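PDB 3TMG: glycine betaine, L-proline ABC transporter, glycine/betaine/L-proline-binding protein (ProX) from Borrelia burgdorferi, which probably serves as the substrate-binding component of an ABC importer and holds glycine betaine (trimethyl glycine) in its pocket. Local coordinates for residues A[30-35]-A[67-72]; A[73-78]-A[205-210]; A[87-92]-A[211-216]; A[94-99]-A[230-235]. All coordinates share one frame; numbering follows the deposited sequence. Where two conformers were deposited one is given.

In the fold
All four contacts involve the antiparallel sheet built round strands 67-73, 88-105 and 207-214, and they show how chemistry follows place in a fold. Contact 1 is the buried one: helix 26-41 rests on strand 67-73 through methyl groups and one shared water, and its strand runs on to a tryptophan of the betaine pocket. Contacts 2 and 3 share strand 207-214 and are partly buried; contact 2 pairs it with the end of strand 67-73 and adds a bidentate carboxylate, whereas contact 3 is an antiparallel strand pair farther from the centre. Contact 4 uses strand 88-105 again, but against a non-regular loop rich in aromatic rings. Asn94 ties contacts 1, 3 and 4 together.

Contact 1 of 4, residues A[30-35]-A[67-72]; sequences AATNVL and GTVSSW. With BET (trimethyl glycine), chain E.
Val69 sends its two methyl groups to different parts of helix 26-41, a small example of a helix packed against a corner in a strand by one branched side chain. CG1, anti to the carbonyl carbon (chi1 -67°), meets CD1 of Leu35 at 3.5 Å, the two side chains crossing obliquely. CG2 lies one helical turn back, 3.9 Å from CB of Ala31, and also comes within 3.8 Å of OG1 of Thr32. A single residue at the corner of the chain thus spans a full turn of the helix.

Beside this apolar patch runs a polar seam. Water 1 donates to OG1 of Thr32 at 2.9 Å, accepts from the backbone N of Val69, and is hydrogen-bonded at 2.8 Å to OG of Ser70. Thr32 OG1 is also bonded to the carbonyl O of Glu28, one turn earlier in its own helix. OG1 of Thr68 accepts from N of Ser70 at 3.0 Å, an ST turn spanning the corner at Val69.

Past the corner, trimethyl glycine lies along one indole face of Trp72: OXT is 3.3 Å from CG, CA stands 3.6 Å above the ring plane, and methyls C1 and C2 are nearest the six-membered ring. NE1 is bonded to Glu28, and Trp182 meets the ring nearly at a right angle. The methyl end is placed consistently with the aromatic cages in which betaine-binding proteins hold the trimethylammonium group, while one water serves polar atoms of three buried residues and so joins helix to strand without a direct polar bond.

Contact 2 of 4, residues A[73-78]-A[205-210]; sequences VPTADK and GIESVH. With EDO (1,2-ethanediol), chain F.
Val73 and Ser208 form an antiparallel hydrogen-bonded pair where strand 67-73 ends against strand 207-214, and the contact is a worked case of a strand end whose following turn is gripped by a carboxylate. N of Val73 donates to O of Ser208 at 3.2 Å, while the return bond from N of Ser208 to O of Val73 is weak.

The tight part is the carboxylate of Glu207. Its chain is extended beyond CG and brings both oxygens to Thr75, which it crosses at about a right angle. OE1 accepts from N of Thr75 at 2.8 Å, met on the syn side and 18° out of the carboxylate plane; OE2 accepts from OG1 of Thr75 at 2.6 Å through its syn lone pair. Two bonds to one residue hold the carboxylate against rotation. Water 3 links OE1 to N of Ala76, a residue of the betaine pocket. Glu207 thus stands one shell behind the pocket, consistent with positioning the loop that carries Ala76.

On the other side of the backbone pair, CG2 of Val73 lies over one face of the His210 ring, 3.7 Å from its centroid, a CH-pi contact. ND1 is bonded to Asp90 OD1, and NE2 makes a weak bond to Ser208 OG at the ring edge.

The loose side begins at Pro74, which follows a cis peptide bond and packs CD inward, 3.2 Å from OE1 of Glu207, though the residue itself lies at the exposed rim. At exposed Ile206 a 1,2-ethanediol, probably from the crystallisation liquor, donates through O1 to the backbone O. Water 2 bridges O of Val73, to which it donates at 2.6 Å, and OG of Ser208.

Contact 3 of 4, residues A[87-92]-A[211-216]; sequences KFVDLG and TLVRLG
Leu91 and Val213 make the apolar centre on one side of this antiparallel strand pair: CD1 of Leu91 meets CG1 of Val213 at 3.6 Å, the side chains crossing at about a right angle, and CG2 of Val213 also touches CB of Val89. On the other side Leu212 divides its methyl groups. CD1 lies over one face of the Phe88 ring, 4.1 Å from the centroid, and CD2 presses on CG of Asp90 at 3.5 Å. The Phe88 ring also meets Tyr81 edge-to-face.

Backbone bonds join the two strands. Val89 and Val213 exchange a pair, with N of Val89 to O of Val213 at 2.8 Å; N of Leu91 donates to O of Thr211, whose own N donates to O of Gly92.

Outward, the contact becomes polar. OD1 of Asp90, the oxygen also used by His210, accepts from N of Gly92 at 3.1 Å, an Asx turn, while OD2 is bonded to Tyr81. Arg214 turns away to salt bridges with Asp66 and Asp220. With several polar partners around it, the Asp90 carboxylate is probably stabilised as an anion, despite the leucine methyl against it.

Contact 4 of 4, residues A[94-99]-A[230-235]; sequences NYEGTI and HFYWSD
Tyr232 lays one ring face against the carbonyl O of Asn94, which stands 3.4 Å above the plane and offset toward the rim. That same oxygen accepts from N of Trp233 at 2.9 Å and lies close to CA of Tyr232, so several groups of the loop gather on one carbonyl. At the far end of the Tyr232 ring, CG of Glu96 comes to the edge, 3.6 Å from OH, with the carboxylate and ring planes 77° apart.

The Asn94 side chain meets another ring. Its CB is 3.4 Å from CD2 of Phe231, and the amide and ring planes are 48° apart. CG of Asn94 lies between backbone N and carbonyl carbon (chi1 60°); beyond it, ND2 donates to OG1 of Thr211 and O of Val69, while OD1 accepts from water 5, which in turn accepts from NE1 of Trp233 at 2.8 Å.

Here strand 88-105 turns a corner: Asn94 and Tyr95 both face Val209, a classic beta bulge, and Gly97 and Thr98 both face Glu207, a G1 beta bulge. The 230-235 loop, which links helix 222-230 to helix 235-247, fits alongside this irregular part of the strand. Phe231 and Trp233 also reach Ala31 of helix 26-41.

Tyr95 closes the other end. Its OH donates to OD1 of Asp235 in a very short bond of 2.5 Å. The acceptor lies in the ring plane at its edge. Between these ends, water 6 accepts from N of Glu96 and donates to O of Trp233.

Contact 1 of 4, residues A[30-35]-A[67-72]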
loop_
_atom_site.group_PDB
_atom_site.type_symbol
_atom_site.label_atom_id
_atom_site.label_comp_id
_atom_site.label_asym_id
_atom_site.label_seq_id
_atom_site.Cartn_x
_atom_site.Cartn_y
_atom_site.Cartn_z
ATOM N N ALA A 30 6.509 4.597 3.228
ATOM C CA ALA A 30 7.834 4.790 2.537
ATOM C C ALA A 30 7.767 5.752 1.370
ATOM O O ALA A 30 8.530 6.745 1.300
ATOM C CB ALA A 30 8.442 3.471 2.084
ATOM N N ALA A 31 6.861 5.484 0.434
ATOM C CA ALA A 31 6.671 6.400 -0.726
ATOM C C ALA A 31 6.318 7.822 -0.356
ATOM O O ALA A 31 6.824 8.790 -0.962
ATOM C CB ALA A 31 5.599 5.860 -1.680
ATOM N N THR A 32 5.423 7.980 0.628
ATOM C CA THR A 32 4.934 9.305 0.993
ATOM C C THR A 32 6.031 10.157 1.672
ATOM O O THR A 32 6.191 11.348 1.364
ATOM C CB THR A 32 3.625 9.188 1.835
ATOM O OG1 THR A 32 2.662 8.477 1.019
ATOM C CG2 THR A 32 3.058 10.570 2.111
ATOM N N ASN A 33 6.801 9.525 2.567
ATOM C CA ASN A 33 7.980 10.171 3.157
ATOM C C ASN A 33 9.086 10.489 2.147
ATOM O O ASN A 33 9.687 11.573 2.212
ATOM C CB ASN A 33 8.524 9.365 4.347
ATOM C CG ASN A 33 7.780 9.662 5.645
ATOM O OD1 ASN A 33 8.170 10.561 6.367
ATOM N ND2 ASN A 33 6.732 8.868 5.977
ATOM N N VAL A 34 9.309 9.598 1.193
ATOM C CA VAL A 34 10.250 9.930 0.081
ATOM C C VAL A 34 9.779 11.189 -0.666
ATOM O O VAL A 34 10.565 12.116 -0.832
ATOM C CB VAL A 34 10.424 8.775 -0.918
ATOM C CG1 VAL A 34 11.145 9.248 -2.210
ATOM C CG2 VAL A 34 11.224 7.668 -0.258
ATOM N N LEU A 35 8.509 11.235 -1.082
ATOM C CA LEU A 35 8.006 12.426 -1.774
ATOM C C LEU A 35 8.015 13.681 -0.898
ATOM O O LEU A 35 8.294 14.804 -1.371
ATOM C CB LEU A 35 6.649 12.173 -2.415
ATOM C CG LEU A 35 6.695 11.345 -3.713
ATOM C CD1 LEU A 35 5.331 11.359 -4.398
ATOM C CD2 LEU A 35 7.742 11.803 -4.746
ATOM N N GLY A 67 -2.692 15.423 -3.399
ATOM C CA GLY A 67 -2.408 14.160 -4.079
ATOM C C GLY A 67 -2.272 12.982 -3.132
ATOM O O GLY A 67 -2.195 13.167 -1.909
ATOM N N THR A 68 -2.320 11.771 -3.692
ATOM C CA THR A 68 -1.950 10.557 -2.968
ATOM C C THR A 68 -1.147 9.691 -3.924
ATOM O O THR A 68 -1.456 9.672 -5.143
ATOM C CB THR A 68 -3.180 9.790 -2.417
ATOM O OG1 THR A 68 -2.767 8.534 -1.908
ATOM C CG2 THR A 68 -4.242 9.511 -3.523
ATOM N N VAL A 69 -0.151 8.973 -3.404
ATOM C CA VAL A 69 0.564 7.976 -4.212
ATOM C C VAL A 69 0.182 6.555 -3.726
ATOM O O VAL A 69 0.930 5.585 -3.929
ATOM C CB VAL A 69 2.101 8.208 -4.231
ATOM C CG1 VAL A 69 2.372 9.501 -4.984
ATOM C CG2 VAL A 69 2.724 8.279 -2.815
ATOM N N SER A 70 -1.001 6.453 -3.093
ATOM C CA SER A 70 -1.387 5.216 -2.384
ATOM C C SER A 70 -2.608 4.480 -2.952
ATOM O O SER A 70 -3.151 3.629 -2.264
ATOM C CB SER A 70 -1.677 5.515 -0.907
ATOM O OG SER A 70 -0.495 5.968 -0.251
ATOM N N SER A 71 -3.018 4.766 -4.192
ATOM C CA SER A 71 -4.257 4.152 -4.715
ATOM C C SER A 71 -4.035 2.762 -5.310
ATOM O O SER A 71 -3.286 2.621 -6.289
ATOM C CB SER A 71 -4.921 5.086 -5.747
ATOM O OG SER A 71 -6.066 4.508 -6.373
ATOM N N TRP A 72 -4.679 1.748 -4.730
ATOM C CA TRP A 72 -4.478 0.344 -5.200
ATOM C C TRP A 72 -5.615 -0.013 -6.085
ATOM O O TRP A 72 -6.745 -0.227 -5.615
ATOM C CB TRP A 72 -4.386 -0.633 -4.030
ATOM C CG TRP A 72 -2.991 -0.704 -3.465
ATOM C CD1 TRP A 72 -2.222 0.336 -2.919
ATOM C CD2 TRP A 72 -2.201 -1.915 -3.280
ATOM N NE1 TRP A 72 -0.990 -0.152 -2.504
ATOM C CE2 TRP A 72 -0.930 -1.502 -2.707
ATOM C CE3 TRP A 72 -2.419 -3.283 -3.560
ATOM C CZ2 TRP A 72 0.062 -2.423 -2.394
ATOM C CZ3 TRP A 72 -1.406 -4.190 -3.258
ATOM C CH2 TRP A 72 -0.194 -3.761 -2.683
HETATM N N BET E . -2.490 -2.433 0.999
HETATM C CA BET E . -3.215 -1.368 0.287
HETATM C C BET E . -4.633 -1.879 -0.005
HETATM O O BET E . -5.562 -1.954 0.844
HETATM O OXT BET E . -4.806 -2.263 -1.144
HETATM C C1 BET E . -1.071 -2.087 1.192
HETATM C C2 BET E . -2.532 -3.676 0.239
HETATM C C3 BET E . -3.125 -2.664 2.312
HETATM O O HOH W 1 0.247 8.706 -0.491
#

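Contact 2 of 4, residues A[73-78]-A[205-210]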
loop_
_atom_site.group_PDB
_atom_site.type_symbol
_atom_site.label_atom_id
_atom_site.label_comp_id
_atom_site.label_asym_id
_atom_site.label_seq_id
_atom_site.Cartn_x
_atom_site.Cartn_y
_atom_site.Cartn_z
ATOM N N VAL A 73 -5.346 -0.096 -7.392
ATOM C CA VAL A 73 -6.446 -0.228 -8.373
ATOM C C VAL A 73 -6.108 -1.185 -9.497
ATOM O O VAL A 73 -4.910 -1.365 -9.786
ATOM C CB VAL A 73 -6.793 1.122 -9.051
ATOM C CG1 VAL A 73 -7.659 1.945 -8.108
ATOM C CG2 VAL A 73 -5.513 1.864 -9.449
ATOM N N PRO A 74 -7.158 -1.776 -10.145
ATOM C CA PRO A 74 -8.591 -1.443 -9.888
ATOM C C PRO A 74 -9.268 -2.174 -8.701
ATOM O O PRO A 74 -10.309 -1.711 -8.219
ATOM C CB PRO A 74 -9.276 -1.907 -11.195
ATOM C CG PRO A 74 -8.478 -3.138 -11.554
ATOM C CD PRO A 74 -7.046 -2.690 -11.301
ATOM N N THR A 75 -8.680 -3.271 -8.209
ATOM C CA THR A 75 -9.469 -4.169 -7.362
ATOM C C THR A 75 -9.568 -3.757 -5.889
ATOM O O THR A 75 -10.699 -3.642 -5.355
ATOM C CB THR A 75 -9.027 -5.644 -7.452
ATOM O OG1 THR A 75 -9.134 -6.060 -8.814
ATOM C CG2 THR A 75 -9.966 -6.548 -6.546
ATOM N N ALA A 76 -8.418 -3.496 -5.273
ATOM C CA ALA A 76 -8.400 -3.257 -3.827
ATOM C C ALA A 76 -9.273 -2.072 -3.478
ATOM O O ALA A 76 -10.087 -2.156 -2.548
ATOM C CB ALA A 76 -6.980 -3.065 -3.311
ATOM N N ASP A 77 -9.122 -0.962 -4.208
ATOM C CA ASP A 77 -9.818 0.268 -3.826
ATOM C C ASP A 77 -11.096 0.570 -4.591
ATOM O O ASP A 77 -11.581 1.694 -4.522
ATOM C CB ASP A 77 -8.894 1.503 -3.901
ATOM C CG ASP A 77 -7.768 1.466 -2.886
ATOM O OD1 ASP A 77 -7.659 0.494 -2.067
ATOM O OD2 ASP A 77 -6.954 2.410 -2.951
ATOM N N LYS A 78 -11.647 -0.419 -5.278
ATOM C CA LYS A 78 -12.830 -0.231 -6.121
ATOM C C LYS A 78 -13.938 0.515 -5.378
ATOM O O LYS A 78 -14.484 1.475 -5.896
ATOM C CB LYS A 78 -13.356 -1.585 -6.631
ATOM N N GLY A 205 -6.077 -9.727 -10.414
ATOM C CA GLY A 205 -4.795 -10.235 -10.957
ATOM C C GLY A 205 -3.673 -9.348 -10.451
ATOM O O GLY A 205 -3.737 -8.817 -9.331
ATOM N N ILE A 206 -2.621 -9.205 -11.258
ATOM C CA ILE A 206 -1.458 -8.410 -10.871
ATOM C C ILE A 206 -1.861 -6.968 -11.210
ATOM O O ILE A 206 -2.262 -6.706 -12.343
ATOM C CB ILE A 206 -0.215 -8.928 -11.649
ATOM C CG1 ILE A 206 -0.046 -10.418 -11.365
ATOM C CG2 ILE A 206 1.031 -8.088 -11.374
ATOM C CD1 ILE A 206 0.673 -11.172 -12.454
ATOM N N GLU A 207 -1.787 -6.050 -10.241
ATOM C CA GLU A 207 -2.318 -4.726 -10.465
ATOM C C GLU A 207 -1.249 -3.666 -10.209
ATOM O O GLU A 207 -0.006 -3.960 -10.353
ATOM C CB GLU A 207 -3.634 -4.554 -9.695
ATOM C CG GLU A 207 -4.625 -5.634 -10.142
ATOM C CD GLU A 207 -5.993 -5.500 -9.565
ATOM O OE1 GLU A 207 -6.219 -4.522 -8.792
ATOM O OE2 GLU A 207 -6.854 -6.378 -9.919
ATOM N N SER A 208 -1.664 -2.461 -9.875
ATOM C CA SER A 208 -0.641 -1.425 -9.724
ATOM C C SER A 208 -1.072 -0.404 -8.675
ATOM O O SER A 208 -2.242 -0.427 -8.226
ATOM C CB SER A 208 -0.315 -0.835 -11.102
ATOM O OG SER A 208 -1.403 -0.053 -11.476
ATOM N N VAL A 209 -0.154 0.449 -8.267
ATOM C CA VAL A 209 -0.506 1.524 -7.315
ATOM C C VAL A 209 -0.476 2.785 -8.153
ATOM O O VAL A 209 0.510 3.009 -8.889
ATOM C CB VAL A 209 0.522 1.616 -6.169
ATOM C CG1 VAL A 209 0.078 2.601 -5.070
ATOM C CG2 VAL A 209 0.772 0.211 -5.560
ATOM N N HIS A 210 -1.530 3.588 -8.049
ATOM C CA HIS A 210 -1.614 4.799 -8.851
ATOM C C HIS A 210 -1.453 6.048 -8.056
ATOM O O HIS A 210 -1.551 6.030 -6.823
ATOM C CB HIS A 210 -2.953 4.853 -9.633
ATOM C CG HIS A 210 -2.976 3.951 -10.854
ATOM N ND1 HIS A 210 -3.562 4.322 -12.034
ATOM C CD2 HIS A 210 -2.525 2.666 -11.033
ATOM C CE1 HIS A 210 -3.453 3.327 -12.927
ATOM N NE2 HIS A 210 -2.793 2.315 -12.339
HETATM C C1 EDO F . -0.382 -3.889 -14.003
HETATM O O1 EDO F . -1.711 -4.444 -13.975
HETATM C C2 EDO F . 0.382 -4.840 -14.910
HETATM O O2 EDO F . 0.951 -5.893 -14.107
HETATM O O HOH W 2 -3.921 -1.036 -12.203
HETATM O O HOH W 3 -5.573 -3.808 -6.408
#

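Contact 3 of 4, residues A[87-92]-A[211-216]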
loop_
_atom_site.group_PDB
_atom_site.type_symbol
_atom_site.label_atom_id
_atom_site.label_comp_id
_atom_site.label_asym_id
_atom_site.label_seq_id
_atom_site.Cartn_x
_atom_site.Cartn_y
_atom_site.Cartn_z
ATOM N N LYS A 87 -14.117 13.224 -9.322
ATOM C CA LYS A 87 -13.612 14.310 -8.494
ATOM C C LYS A 87 -12.089 14.283 -8.286
ATOM O O LYS A 87 -11.581 15.024 -7.464
ATOM C CB LYS A 87 -14.305 14.323 -7.119
ATOM C CG LYS A 87 -15.820 14.422 -7.133
ATOM C CD LYS A 87 -16.287 15.853 -7.328
ATOM C CE LYS A 87 -17.756 15.987 -6.935
ATOM N NZ LYS A 87 -18.005 15.489 -5.547
ATOM N N PHE A 88 -11.366 13.439 -8.999
ATOM C CA PHE A 88 -9.907 13.485 -8.942
ATOM C C PHE A 88 -9.314 13.154 -10.309
ATOM O O PHE A 88 -10.052 12.767 -11.237
ATOM C CB PHE A 88 -9.356 12.562 -7.822
ATOM C CG PHE A 88 -9.794 11.113 -7.924
ATOM C CD1 PHE A 88 -9.319 10.284 -8.938
ATOM C CD2 PHE A 88 -10.634 10.564 -6.963
ATOM C CE1 PHE A 88 -9.730 8.945 -9.039
ATOM C CE2 PHE A 88 -11.026 9.217 -7.025
ATOM C CZ PHE A 88 -10.572 8.396 -8.068
ATOM N N VAL A 89 -8.008 13.332 -10.464
ATOM C CA VAL A 89 -7.348 12.973 -11.735
ATOM C C VAL A 89 -6.414 11.794 -11.484
ATOM O O VAL A 89 -5.556 11.875 -10.614
ATOM C CB VAL A 89 -6.496 14.123 -12.330
ATOM C CG1 VAL A 89 -6.001 13.724 -13.714
ATOM C CG2 VAL A 89 -7.307 15.409 -12.447
ATOM N N ASP A 90 -6.577 10.719 -12.247
ATOM C CA ASP A 90 -5.741 9.543 -12.077
ATOM C C ASP A 90 -4.567 9.690 -13.039
ATOM O O ASP A 90 -4.776 9.659 -14.262
ATOM C CB ASP A 90 -6.566 8.303 -12.427
ATOM C CG ASP A 90 -5.815 6.977 -12.170
ATOM O OD1 ASP A 90 -4.559 6.953 -12.119
ATOM O OD2 ASP A 90 -6.519 5.937 -12.000
ATOM N N LEU A 91 -3.348 9.828 -12.518
ATOM C CA LEU A 91 -2.210 10.143 -13.404
ATOM C C LEU A 91 -1.547 8.908 -14.021
ATOM O O LEU A 91 -0.709 9.041 -14.915
ATOM C CB LEU A 91 -1.169 11.000 -12.697
ATOM C CG LEU A 91 -1.669 12.315 -12.107
ATOM C CD1 LEU A 91 -0.524 13.117 -11.477
ATOM C CD2 LEU A 91 -2.420 13.142 -13.145
ATOM N N GLY A 92 -1.950 7.718 -13.567
ATOM C CA GLY A 92 -1.305 6.468 -13.983
ATOM C C GLY A 92 -0.612 5.792 -12.822
ATOM O O GLY A 92 -0.812 6.208 -11.684
ATOM N N THR A 211 -1.159 7.128 -8.778
ATOM C CA THR A 211 -0.997 8.442 -8.188
ATOM C C THR A 211 -2.246 9.228 -8.623
ATOM O O THR A 211 -2.559 9.306 -9.816
ATOM C CB THR A 211 0.270 9.142 -8.745
ATOM O OG1 THR A 211 1.441 8.432 -8.291
ATOM C CG2 THR A 211 0.346 10.601 -8.219
ATOM N N LEU A 212 -2.986 9.746 -7.651
ATOM C CA LEU A 212 -4.140 10.580 -7.957
ATOM C C LEU A 212 -3.900 11.977 -7.422
ATOM O O LEU A 212 -3.317 12.140 -6.340
ATOM C CB LEU A 212 -5.418 10.023 -7.334
ATOM C CG LEU A 212 -5.601 8.508 -7.362
ATOM C CD1 LEU A 212 -6.791 8.093 -6.504
ATOM C CD2 LEU A 212 -5.743 7.937 -8.778
ATOM N N VAL A 213 -4.380 12.994 -8.148
ATOM C CA VAL A 213 -4.227 14.381 -7.690
ATOM C C VAL A 213 -5.594 15.072 -7.763
ATOM O O VAL A 213 -6.501 14.628 -8.455
ATOM C CB VAL A 213 -3.165 15.178 -8.505
ATOM C CG1 VAL A 213 -1.783 14.570 -8.376
ATOM C CG2 VAL A 213 -3.563 15.288 -9.979
ATOM N N ARG A 214 -5.743 16.141 -7.007
ATOM C CA ARG A 214 -7.008 16.884 -6.989
ATOM C C ARG A 214 -7.260 17.551 -8.350
ATOM O O ARG A 214 -6.315 17.864 -9.049
ATOM C CB ARG A 214 -7.017 17.928 -5.873
ATOM C CG ARG A 214 -5.893 18.947 -5.902
ATOM C CD ARG A 214 -6.108 20.034 -4.855
ATOM N NE ARG A 214 -5.138 21.119 -4.985
ATOM C CZ ARG A 214 -5.266 22.173 -5.795
ATOM N NH1 ARG A 214 -6.344 22.313 -6.561
ATOM N NH2 ARG A 214 -4.311 23.112 -5.803
ATOM N N LEU A 215 -8.533 17.788 -8.671
ATOM C CA LEU A 215 -8.962 18.510 -9.874
ATOM C C LEU A 215 -8.147 19.758 -10.292
ATOM O O LEU A 215 -7.829 19.922 -11.469
ATOM C CB LEU A 215 -10.465 18.882 -9.776
ATOM C CG LEU A 215 -11.472 17.723 -9.838
ATOM C CD1 LEU A 215 -12.912 18.208 -9.884
ATOM C CD2 LEU A 215 -11.185 16.784 -11.005
ATOM N N GLY A 216 -7.811 20.643 -9.370
ATOM C CA GLY A 216 -7.210 21.922 -9.840
ATOM C C GLY A 216 -5.684 21.963 -9.820
ATOM O O GLY A 216 -5.099 22.993 -10.119
HETATM O O HOH W 4 -10.331 17.025 -6.277
#

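Contact 4 of 4, residues A[94-99]-A[230-235]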
loop_
_atom_site.group_PDB
_atom_site.type_symbol
_atom_site.label_atom_id
_atom_site.label_comp_id
_atom_site.label_asym_id
_atom_site.label_seq_id
_atom_site.Cartn_x
_atom_site.Cartn_y
_atom_site.Cartn_z
ATOM N N ASN A 94 2.345 4.518 -10.285
ATOM C CA ASN A 94 3.709 4.808 -9.780
ATOM C C ASN A 94 4.498 3.528 -9.461
ATOM O O ASN A 94 5.701 3.585 -9.161
ATOM C CB ASN A 94 3.658 5.727 -8.550
ATOM C CG ASN A 94 2.885 5.130 -7.392
ATOM O OD1 ASN A 94 3.229 4.061 -6.883
ATOM N ND2 ASN A 94 1.857 5.844 -6.946
ATOM N N TYR A 95 3.793 2.390 -9.476
ATOM C CA TYR A 95 4.378 1.098 -9.164
ATOM C C TYR A 95 3.513 0.044 -9.875
ATOM O O TYR A 95 2.270 0.097 -9.781
ATOM C CB TYR A 95 4.399 0.808 -7.612
ATOM C CG TYR A 95 4.869 -0.635 -7.327
ATOM C CD1 TYR A 95 3.950 -1.709 -7.317
ATOM C CD2 TYR A 95 6.253 -0.922 -7.137
ATOM C CE1 TYR A 95 4.374 -3.029 -7.125
ATOM C CE2 TYR A 95 6.683 -2.245 -6.941
ATOM C CZ TYR A 95 5.745 -3.273 -6.959
ATOM O OH TYR A 95 6.144 -4.562 -6.741
ATOM N N GLU A 96 4.140 -0.919 -10.556
ATOM C CA GLU A 96 3.389 -2.005 -11.215
ATOM C C GLU A 96 3.844 -3.365 -10.703
ATOM O O GLU A 96 5.038 -3.578 -10.507
ATOM C CB GLU A 96 3.517 -1.953 -12.759
ATOM C CG GLU A 96 2.948 -0.634 -13.312
ATOM C CD GLU A 96 2.887 -0.556 -14.824
ATOM O OE1 GLU A 96 2.990 -1.593 -15.491
ATOM O OE2 GLU A 96 2.674 0.561 -15.346
ATOM N N GLY A 97 2.867 -4.265 -10.484
ATOM C CA GLY A 97 3.126 -5.625 -10.076
ATOM C C GLY A 97 2.563 -6.010 -8.721
ATOM O O GLY A 97 3.042 -6.990 -8.113
ATOM N N THR A 98 1.505 -5.335 -8.274
ATOM C CA THR A 98 0.926 -5.675 -6.976
ATOM C C THR A 98 0.178 -6.981 -7.051
ATOM O O THR A 98 -0.364 -7.313 -8.104
ATOM C CB THR A 98 -0.076 -4.624 -6.414
ATOM O OG1 THR A 98 -1.250 -4.538 -7.262
ATOM C CG2 THR A 98 0.638 -3.244 -6.306
ATOM N N ILE A 99 0.064 -7.675 -5.912
ATOM C CA ILE A 99 -0.892 -8.785 -5.813
ATOM C C ILE A 99 -1.417 -8.702 -4.387
ATOM O O ILE A 99 -0.616 -8.446 -3.457
ATOM C CB ILE A 99 -0.167 -10.162 -5.996
ATOM C CG1 ILE A 99 0.476 -10.289 -7.375
ATOM C CG2 ILE A 99 -1.072 -11.358 -5.641
ATOM C CD1 ILE A 99 1.332 -11.562 -7.531
ATOM N N HIS A 230 5.391 12.192 -12.433
ATOM C CA HIS A 230 6.625 11.493 -12.772
ATOM C C HIS A 230 7.112 10.502 -11.755
ATOM O O HIS A 230 7.975 9.691 -12.061
ATOM C CB HIS A 230 7.761 12.502 -13.114
ATOM C CG HIS A 230 7.546 13.235 -14.421
ATOM N ND1 HIS A 230 6.711 14.290 -14.530
ATOM C CD2 HIS A 230 8.097 13.028 -15.696
ATOM C CE1 HIS A 230 6.732 14.732 -15.817
ATOM N NE2 HIS A 230 7.577 13.954 -16.512
ATOM N N PHE A 231 6.564 10.512 -10.537
ATOM C CA PHE A 231 6.990 9.570 -9.501
ATOM C C PHE A 231 6.746 8.114 -9.966
ATOM O O PHE A 231 5.623 7.751 -10.280
ATOM C CB PHE A 231 6.216 9.838 -8.215
ATOM C CG PHE A 231 6.443 8.803 -7.142
ATOM C CD1 PHE A 231 7.710 8.611 -6.620
ATOM C CD2 PHE A 231 5.383 8.022 -6.669
ATOM C CE1 PHE A 231 7.917 7.645 -5.624
ATOM C CE2 PHE A 231 5.580 7.043 -5.665
ATOM C CZ PHE A 231 6.838 6.862 -5.153
ATOM N N TYR A 232 7.786 7.295 -9.932
ATOM C CA TYR A 232 7.671 5.896 -10.342
ATOM C C TYR A 232 8.814 5.149 -9.679
ATOM O O TYR A 232 9.958 5.641 -9.658
ATOM C CB TYR A 232 7.790 5.743 -11.892
ATOM C CG TYR A 232 7.469 4.335 -12.309
ATOM C CD1 TYR A 232 8.471 3.335 -12.333
ATOM C CD2 TYR A 232 6.145 3.978 -12.565
ATOM C CE1 TYR A 232 8.146 2.018 -12.674
ATOM C CE2 TYR A 232 5.797 2.695 -12.890
ATOM C CZ TYR A 232 6.791 1.726 -12.949
ATOM O OH TYR A 232 6.358 0.469 -13.256
ATOM N N TRP A 233 8.529 3.974 -9.144
ATOM C CA TRP A 233 9.639 3.138 -8.679
ATOM C C TRP A 233 9.298 1.668 -8.685
ATOM O O TRP A 233 8.156 1.295 -9.013
ATOM C CB TRP A 233 10.135 3.626 -7.305
ATOM C CG TRP A 233 9.141 3.554 -6.165
ATOM C CD1 TRP A 233 7.776 3.244 -6.196
ATOM C CD2 TRP A 233 9.460 3.771 -4.756
ATOM N NE1 TRP A 233 7.249 3.280 -4.917
ATOM C CE2 TRP A 233 8.232 3.559 -4.009
ATOM C CE3 TRP A 233 10.635 4.116 -4.065
ATOM C CZ2 TRP A 233 8.183 3.672 -2.618
ATOM C CZ3 TRP A 233 10.583 4.240 -2.671
ATOM C CH2 TRP A 233 9.379 4.030 -1.966
ATOM N N SER A 234 10.287 0.853 -8.270
ATOM C CA SER A 234 10.250 -0.595 -8.452
ATOM C C SER A 234 10.773 -1.320 -7.212
ATOM O O SER A 234 11.319 -0.701 -6.307
ATOM C CB SER A 234 11.086 -0.988 -9.684
ATOM O OG SER A 234 10.730 -0.198 -10.792
ATOM N N ASP A 235 10.585 -2.642 -7.185
ATOM C CA ASP A 235 10.968 -3.493 -6.051
ATOM C C ASP A 235 12.370 -3.243 -5.535
ATOM O O ASP A 235 12.604 -3.299 -4.332
ATOM C CB ASP A 235 10.909 -4.981 -6.496
ATOM C CG ASP A 235 9.486 -5.538 -6.458
ATOM O OD1 ASP A 235 8.560 -4.768 -6.229
ATOM O OD2 ASP A 235 9.275 -6.754 -6.662
HETATM O O HOH W 5 4.474 3.025 -4.505
HETATM O O HOH W 6 7.104 -0.816 -10.577
#